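Local coordinates for monoacylglycerol lipase (PDB 6QE2), which probably hydrolyses monoacylglycerols to free fatty acid and glycerol, as an archaeal lipase of the alpha/beta-hydrolase clan, at residues Ser62-Ile74 against Thr92-Ile104. Residues are numbered along the deposited sequence; the frame is centred on the assembly and turned at random.
Sequences SVEEAMKIIDSII and TVIRYAETRPDKI
M67, Y96 and T92 interlock knobs-into-holes in a buried contact between helix 63-77 and helix 88-99 of the alpha/beta-hydrolase fold, where segments 63-74 and 92-99 cross at -65° and L83 of the central sheet touches I70 and Y96. T92 seats its CG2 by the CB of A66 (3.8 Å), while its OG1 bonds back to L88 O near the probable nucleophile elbow. CG2 of I70 makes a CH-pi contact 3.6 Å from the centroid of the Y96 ring, and CD of R100 lies toward the rim of the opposite face. With its CG anti to the backbone N (chi1 -162°), Y96 carries its hydroxyl to D71, donating to the anti lone pair of OD1 at 2.6 Å from OH. R100 grips the same carboxylate side-on, NE to OD1 of D71 at 3.0 Å and the straighter NH2 to OD2 of D71 at 2.8 Å, both on the syn side, NH2 lying 33° out of the carboxylate plane. NH1 of R100 donates to T99 OG1, fixing the guanidinium's rotation, and CB of M67 sits over one guanidinium face, toward its rim. Water 1 joins NH2 of R100 to E64 O. A leucine in place of R100 would probably leave the D71 carboxylate without this charge partner, held by the Y96 hydroxyl alone of the three donors described. These bonds tie D71 to Y96 and to R100, just past helix 88-99, and the arginine's positive charge probably favours ionised D71.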
ATOM      1  N   SER A  62      -4.606  -3.388  11.690  1.00 25.22           N
ATOM      2  CA  SER A  62      -3.548  -2.422  11.957  1.00 24.81           C
ATOM      3  C   SER A  62      -2.369  -2.634  11.036  1.00 26.97           C
ATOM      4  O   SER A  62      -2.236  -3.676  10.434  1.00 23.57           O
ATOM      5  CB  SER A  62      -3.079  -2.504  13.406  1.00 27.28           C
ATOM      6  OG  SER A  62      -2.396  -3.703  13.667  1.00 25.28           O
ATOM      7  N   VAL A  63      -1.500  -1.638  10.953  1.00 24.76           N
ATOM      8  CA  VAL A  63      -0.313  -1.747  10.128  1.00 25.17           C
ATOM      9  C   VAL A  63       0.608  -2.816  10.709  1.00 24.49           C
ATOM     10  O   VAL A  63       1.218  -3.576   9.989  1.00 25.28           O
ATOM     11  CB  VAL A  63       0.448  -0.419  10.047  1.00 24.43           C
ATOM     12  CG1 VAL A  63       1.796  -0.634   9.394  1.00 26.62           C
ATOM     13  CG2 VAL A  63      -0.368   0.613   9.292  1.00 21.89           C
ATOM     14  N   GLU A  64       0.698  -2.854  12.030  1.00 23.38           N
ATOM     15  CA  GLU A  64       1.482  -3.845  12.736  1.00 30.10           C
ATOM     16  C   GLU A  64       0.972  -5.260  12.445  1.00 29.82           C
ATOM     17  O   GLU A  64       1.746  -6.175  12.289  1.00 26.84           O
ATOM     18  CB  GLU A  64       1.454  -3.546  14.230  1.00 29.55           C
ATOM     19  CG  GLU A  64       2.173  -2.263  14.600  1.00 27.96           C
ATOM     20  CD  GLU A  64       1.329  -1.013  14.449  1.00 29.34           C
ATOM     21  OE1 GLU A  64       0.157  -1.102  14.090  1.00 27.81           O
ATOM     22  OE2 GLU A  64       1.850   0.075  14.699  1.00 32.25           O
ATOM     23  N   GLU A  65      -0.341  -5.432  12.371  1.00 22.22           N
ATOM     24  CA  GLU A  65      -0.899  -6.731  12.058  1.00 23.95           C
ATOM     25  C   GLU A  65      -0.486  -7.149  10.644  1.00 28.05           C
ATOM     26  O   GLU A  65      -0.071  -8.270  10.426  1.00 26.56           O
ATOM     27  CB  GLU A  65      -2.412  -6.718  12.201  1.00 26.53           C
ATOM     28  CG  GLU A  65      -3.058  -8.058  11.943  1.00 36.62           C
ATOM     29  CD  GLU A  65      -4.472  -8.142  12.474  1.00 46.98           C
ATOM     30  OE1 GLU A  65      -5.168  -7.116  12.491  1.00 33.73           O
ATOM     31  OE2 GLU A  65      -4.883  -9.250  12.864  1.00 55.73           O
ATOM     32  N   ALA A  66      -0.592  -6.231   9.694  1.00 22.56           N
ATOM     33  CA  ALA A  66      -0.202  -6.515   8.322  1.00 21.14           C
ATOM     34  C   ALA A  66       1.275  -6.893   8.216  1.00 24.66           C
ATOM     35  O   ALA A  66       1.629  -7.789   7.475  1.00 23.76           O
ATOM     36  CB  ALA A  66      -0.512  -5.343   7.418  1.00 21.13           C
ATOM     37  N   MET A  67       2.135  -6.221   8.971  1.00 21.55           N
ATOM     38  CA  MET A  67       3.559  -6.544   8.940  1.00 22.07           C
ATOM     39  C   MET A  67       3.822  -7.951   9.475  1.00 24.10           C
ATOM     40  O   MET A  67       4.697  -8.629   8.992  1.00 24.09           O
ATOM     41  CB  MET A  67       4.389  -5.500   9.665  1.00 22.61           C
ATOM     42  CG  MET A  67       4.337  -4.140   9.005  1.00 21.51           C
ATOM     43  SD  MET A  67       5.659  -3.059   9.539  1.00 26.25           S
ATOM     44  CE  MET A  67       5.126  -2.614  11.182  1.00 25.81           C
ATOM     45  N   LYS A  68       3.051  -8.389  10.466  1.00 23.77           N
ATOM     46  CA  LYS A  68       3.181  -9.744  10.982  1.00 25.59           C
ATOM     47  C   LYS A  68       2.711 -10.750   9.927  1.00 25.15           C
ATOM     48  O   LYS A  68       3.244 -11.836   9.833  1.00 27.06           O
ATOM     49  CB  LYS A  68       2.415  -9.915  12.288  1.00 29.69           C
ATOM     50  CG  LYS A  68       3.151  -9.329  13.473  1.00 29.07           C
ATOM     51  CD  LYS A  68       2.382  -9.489  14.765  1.00 43.14           C
ATOM     52  CE  LYS A  68       3.127  -8.834  15.917  1.00 52.74           C
ATOM     53  NZ  LYS A  68       2.968  -7.355  15.914  1.00 55.90           N
ATOM     54  N   ILE A  69       1.708 -10.381   9.140  1.00 22.82           N
ATOM     55  CA  ILE A  69       1.233 -11.229   8.058  1.00 24.46           C
ATOM     56  C   ILE A  69       2.364 -11.371   7.036  1.00 23.63           C
ATOM     57  O   ILE A  69       2.651 -12.454   6.569  1.00 23.57           O
ATOM     58  CB  ILE A  69      -0.034 -10.664   7.402  1.00 28.22           C
ATOM     59  CG1 ILE A  69      -1.228 -10.838   8.338  1.00 27.36           C
ATOM     60  CG2 ILE A  69      -0.316 -11.347   6.076  1.00 23.30           C
ATOM     61  CD1 ILE A  69      -2.413  -9.977   7.979  1.00 24.55           C
ATOM     62  N   ILE A  70       3.038 -10.268   6.735  1.00 21.48           N
ATOM     63  CA  ILE A  70       4.162 -10.298   5.806  1.00 22.81           C
ATOM     64  C   ILE A  70       5.280 -11.193   6.353  1.00 23.80           C
ATOM     65  O   ILE A  70       5.888 -11.934   5.612  1.00 24.35           O
ATOM     66  CB  ILE A  70       4.690  -8.893   5.485  1.00 24.48           C
ATOM     67  CG1 ILE A  70       3.622  -8.075   4.763  1.00 21.08           C
ATOM     68  CG2 ILE A  70       5.949  -8.975   4.643  1.00 22.48           C
ATOM     69  CD1 ILE A  70       3.917  -6.596   4.728  1.00 24.16           C
ATOM     70  N   ASP A  71       5.530 -11.127   7.658  1.00 23.13           N
ATOM     71  CA  ASP A  71       6.514 -11.983   8.307  1.00 26.03           C
ATOM     72  C   ASP A  71       6.191 -13.440   7.997  1.00 23.51           C
ATOM     73  O   ASP A  71       7.049 -14.197   7.597  1.00 23.98           O
ATOM     74  CB  ASP A  71       6.464 -11.819   9.824  1.00 25.06           C
ATOM     75  CG  ASP A  71       7.171 -10.586  10.314  1.00 31.38           C
ATOM     76  OD1 ASP A  71       8.011 -10.028   9.600  1.00 29.08           O
ATOM     77  OD2 ASP A  71       6.883 -10.185  11.449  1.00 28.96           O
ATOM     78  N   SER A  72       4.939 -13.816   8.216  1.00 24.93           N
ATOM     79  CA  SER A  72       4.464 -15.162   7.959  1.00 24.26           C
ATOM     80  C   SER A  72       4.624 -15.569   6.500  1.00 26.51           C
ATOM     81  O   SER A  72       4.970 -16.699   6.216  1.00 24.10           O
ATOM     82  CB  SER A  72       3.005 -15.312   8.398  1.00 28.83           C
ATOM     83  OG  SER A  72       2.104 -14.866   7.412  1.00 32.66           O
ATOM     84  N   ILE A  73       4.369 -14.648   5.580  1.00 23.44           N
ATOM     85  CA  ILE A  73       4.514 -14.969   4.165  1.00 22.51           C
ATOM     86  C   ILE A  73       5.977 -15.218   3.822  1.00 24.23           C
ATOM     87  O   ILE A  73       6.299 -16.143   3.069  1.00 26.09           O
ATOM     88  CB  ILE A  73       3.912 -13.841   3.306  1.00 22.19           C
ATOM     89  CG1 ILE A  73       2.393 -13.773   3.504  1.00 22.72           C
ATOM     90  CG2 ILE A  73       4.262 -14.040   1.833  1.00 23.01           C
ATOM     91  CD1 ILE A  73       1.755 -12.536   2.882  1.00 27.67           C
ATOM     92  N   ILE A  74       6.884 -14.394   4.355  1.00 21.79           N
ATOM     93  CA  ILE A  74       8.306 -14.594   4.082  1.00 21.69           C
ATOM     94  C   ILE A  74       8.788 -15.914   4.685  1.00 28.95           C
ATOM     95  O   ILE A  74       9.602 -16.624   4.082  1.00 27.59           O
ATOM     96  CB  ILE A  74       9.120 -13.387   4.583  1.00 26.09           C
ATOM     97  CG1 ILE A  74       8.784 -12.149   3.747  1.00 24.77           C
ATOM     98  CG2 ILE A  74      10.616 -13.659   4.518  1.00 27.21           C
ATOM     99  CD1 ILE A  74       9.459 -10.887   4.228  1.00 23.33           C
ATOM    100  N   THR A  92       2.641   0.544   4.686  1.00 19.80           N
ATOM    101  CA  THR A  92       2.968  -0.714   5.353  1.00 20.49           C
ATOM    102  C   THR A  92       4.273  -1.306   4.831  1.00 21.10           C
ATOM    103  O   THR A  92       5.114  -1.762   5.615  1.00 21.73           O
ATOM    104  CB  THR A  92       1.806  -1.692   5.171  1.00 24.53           C
ATOM    105  OG1 THR A  92       0.621  -1.138   5.769  1.00 24.24           O
ATOM    106  CG2 THR A  92       2.114  -3.032   5.827  1.00 23.94           C
ATOM    107  N   VAL A  93       4.469  -1.316   3.509  1.00 20.35           N
ATOM    108  CA  VAL A  93       5.687  -1.934   2.991  1.00 22.71           C
ATOM    109  C   VAL A  93       6.909  -1.069   3.296  1.00 20.58           C
ATOM    110  O   VAL A  93       8.010  -1.592   3.506  1.00 22.75           O
ATOM    111  CB  VAL A  93       5.548  -2.244   1.485  1.00 21.86           C
ATOM    112  CG1 VAL A  93       4.447  -3.262   1.275  1.00 22.66           C
ATOM    113  CG2 VAL A  93       5.267  -0.983   0.671  1.00 26.00           C
ATOM    114  N   ILE A  94       6.741   0.251   3.366  1.00 19.13           N
ATOM    115  CA  ILE A  94       7.837   1.103   3.812  1.00 20.53           C
ATOM    116  C   ILE A  94       8.181   0.804   5.269  1.00 24.86           C
ATOM    117  O   ILE A  94       9.354   0.676   5.635  1.00 21.86           O
ATOM    118  CB  ILE A  94       7.476   2.583   3.595  1.00 21.96           C
ATOM    119  CG1 ILE A  94       7.455   2.885   2.094  1.00 20.54           C
ATOM    120  CG2 ILE A  94       8.461   3.490   4.324  1.00 26.71           C
ATOM    121  CD1 ILE A  94       6.790   4.192   1.734  1.00 24.06           C
ATOM    122  N   ARG A  95       7.163   0.683   6.127  1.00 23.18           N
ATOM    123  CA  ARG A  95       7.425   0.349   7.524  1.00 23.48           C
ATOM    124  C   ARG A  95       8.050  -1.032   7.657  1.00 23.65           C
ATOM    125  O   ARG A  95       8.893  -1.249   8.534  1.00 25.38           O
ATOM    126  CB  ARG A  95       6.140   0.436   8.342  1.00 21.45           C
ATOM    127  CG  ARG A  95       5.614   1.860   8.504  1.00 23.26           C
ATOM    128  CD  ARG A  95       6.481   2.701   9.459  1.00 29.51           C
ATOM    129  NE  ARG A  95       6.513   2.124  10.803  1.00 25.30           N
ATOM    130  CZ  ARG A  95       7.622   1.918  11.508  1.00 28.19           C
ATOM    131  NH1 ARG A  95       8.805   2.265  11.012  1.00 25.50           N
ATOM    132  NH2 ARG A  95       7.549   1.380  12.722  1.00 28.28           N
ATOM    133  N   TYR A  96       7.668  -1.969   6.788  1.00 23.24           N
ATOM    134  CA  TYR A  96       8.303  -3.279   6.811  1.00 21.92           C
ATOM    135  C   TYR A  96       9.772  -3.177   6.417  1.00 24.55           C
ATOM    136  O   TYR A  96      10.636  -3.792   7.055  1.00 25.03           O
ATOM    137  CB  TYR A  96       7.565  -4.246   5.892  1.00 19.27           C
ATOM    138  CG  TYR A  96       7.906  -5.683   6.218  1.00 20.51           C
ATOM    139  CD1 TYR A  96       7.170  -6.390   7.160  1.00 18.90           C
ATOM    140  CD2 TYR A  96       8.994  -6.315   5.626  1.00 24.20           C
ATOM    141  CE1 TYR A  96       7.486  -7.694   7.490  1.00 21.14           C
ATOM    142  CE2 TYR A  96       9.313  -7.630   5.947  1.00 22.74           C
ATOM    143  CZ  TYR A  96       8.559  -8.308   6.882  1.00 24.55           C
ATOM    144  OH  TYR A  96       8.870  -9.609   7.215  1.00 22.59           O
ATOM    145  N   ALA A  97      10.074  -2.395   5.375  1.00 23.68           N
ATOM    146  CA  ALA A  97      11.459  -2.197   4.965  1.00 25.82           C
ATOM    147  C   ALA A  97      12.285  -1.521   6.046  1.00 29.58           C
ATOM    148  O   ALA A  97      13.509  -1.690   6.079  1.00 25.09           O
ATOM    149  CB  ALA A  97      11.510  -1.384   3.668  1.00 22.75           C
ATOM    150  N   GLU A  98      11.634  -0.782   6.947  1.00 25.34           N
ATOM    151  CA  GLU A  98      12.329  -0.118   8.040  1.00 25.70           C
ATOM    152  C   GLU A  98      12.532  -1.041   9.235  1.00 30.01           C
ATOM    153  O   GLU A  98      13.582  -0.995   9.884  1.00 34.18           O
ATOM    154  CB  GLU A  98      11.547   1.124   8.456  1.00 23.47           C
ATOM    155  CG  GLU A  98      11.704   2.241   7.456  1.00 22.16           C
ATOM    156  CD  GLU A  98      10.765   3.397   7.676  1.00 31.95           C
ATOM    157  OE1 GLU A  98       9.857   3.297   8.525  1.00 23.24           O
ATOM    158  OE2 GLU A  98      10.940   4.417   6.985  1.00 25.11           O
ATOM    159  N   THR A  99      11.548  -1.886   9.540  1.00 25.60           N
ATOM    160  CA  THR A  99      11.583  -2.695  10.754  1.00 25.16           C
ATOM    161  C   THR A  99      12.074  -4.122  10.538  1.00 30.65           C
ATOM    162  O   THR A  99      12.471  -4.770  11.512  1.00 27.74           O
ATOM    163  CB  THR A  99      10.194  -2.734  11.393  1.00 28.86           C
ATOM    164  OG1 THR A  99       9.258  -3.257  10.449  1.00 25.46           O
ATOM    165  CG2 THR A  99       9.758  -1.325  11.813  1.00 28.35           C
ATOM    166  N   ARG A 100      12.032  -4.630   9.307  1.00 26.48           N
ATOM    167  CA  ARG A 100      12.657  -5.899   8.928  1.00 26.75           C
ATOM    168  C   ARG A 100      13.614  -5.643   7.764  1.00 27.33           C
ATOM    169  O   ARG A 100      13.440  -6.200   6.673  1.00 28.41           O
ATOM    170  CB  ARG A 100      11.608  -6.939   8.541  1.00 27.27           C
ATOM    171  CG  ARG A 100      10.755  -7.486   9.683  1.00 24.41           C
ATOM    172  CD  ARG A 100       9.620  -6.531  10.100  1.00 26.91           C
ATOM    173  NE  ARG A 100       8.516  -7.249  10.747  1.00 27.63           N
ATOM    174  CZ  ARG A 100       7.593  -6.677  11.521  1.00 32.30           C
ATOM    175  NH1 ARG A 100       7.629  -5.368  11.754  1.00 26.52           N
ATOM    176  NH2 ARG A 100       6.628  -7.415  12.063  1.00 28.71           N
ATOM    177  N   PRO A 101      14.643  -4.812   7.967  1.00 27.57           N
ATOM    178  CA  PRO A 101      15.375  -4.252   6.816  1.00 32.27           C
ATOM    179  C   PRO A 101      16.084  -5.282   5.962  1.00 33.28           C
ATOM    180  O   PRO A 101      16.274  -5.043   4.762  1.00 30.17           O
ATOM    181  CB  PRO A 101      16.382  -3.288   7.465  1.00 30.55           C
ATOM    182  CG  PRO A 101      15.960  -3.141   8.880  1.00 37.37           C
ATOM    183  CD  PRO A 101      15.207  -4.362   9.253  1.00 30.75           C
ATOM    184  N   ASP A 102      16.532  -6.373   6.558  1.00 37.03           N
ATOM    185  CA  ASP A 102      17.294  -7.369   5.824  1.00 39.35           C
ATOM    186  C   ASP A 102      16.489  -8.528   5.260  1.00 36.04           C
ATOM    187  O   ASP A 102      17.060  -9.454   4.719  1.00 33.32           O
ATOM    188  CB  ASP A 102      18.413  -7.919   6.714  1.00 36.87           C
ATOM    189  CG  ASP A 102      19.319  -6.830   7.261  1.00 52.14           C
ATOM    190  OD1 ASP A 102      19.669  -5.910   6.511  1.00 52.61           O
ATOM    191  OD2 ASP A 102      19.688  -6.895   8.442  1.00 59.32           O
ATOM    192  N   LYS A 103      15.170  -8.460   5.368  1.00 28.68           N
ATOM    193  CA  LYS A 103      14.308  -9.541   4.909  1.00 31.76           C
ATOM    194  C   LYS A 103      13.706  -9.429   3.505  1.00 25.94           C
ATOM    195  O   LYS A 103      13.026 -10.338   3.062  1.00 26.32           O
ATOM    196  CB  LYS A 103      13.184  -9.756   5.922  1.00 30.76           C
ATOM    197  CG  LYS A 103      13.655 -10.302   7.251  1.00 37.35           C
ATOM    198  CD  LYS A 103      12.498 -10.494   8.217  1.00 45.39           C
ATOM    199  CE  LYS A 103      11.598 -11.651   7.822  1.00 38.81           C
ATOM    200  NZ  LYS A 103      12.328 -12.947   7.893  1.00 53.85           N
ATOM    201  N   ILE A 104      13.960  -8.336   2.805  1.00 26.91           N
ATOM    202  CA  ILE A 104      13.382  -8.150   1.483  1.00 23.32           C
ATOM    203  C   ILE A 104      14.407  -7.751   0.431  1.00 21.93           C
ATOM    204  O   ILE A 104      15.469  -7.271   0.761  1.00 28.87           O
ATOM    205  CB  ILE A 104      12.284  -7.071   1.516  1.00 26.19           C
ATOM    206  CG1 ILE A 104      12.876  -5.739   1.961  1.00 26.98           C
ATOM    207  CG2 ILE A 104      11.156  -7.479   2.442  1.00 24.54           C
ATOM    208  CD1 ILE A 104      11.923  -4.575   1.842  1.00 32.66           C
TER
HETATM  209  O   HOH W   1       4.698  -5.690  13.514  1.00 35.91           O
HETATM  210  O   HOH W   2       5.091   0.305  13.817  1.00 37.22           O
HETATM  211  O   HOH W   3       9.717 -14.025   8.556  1.00 34.53           O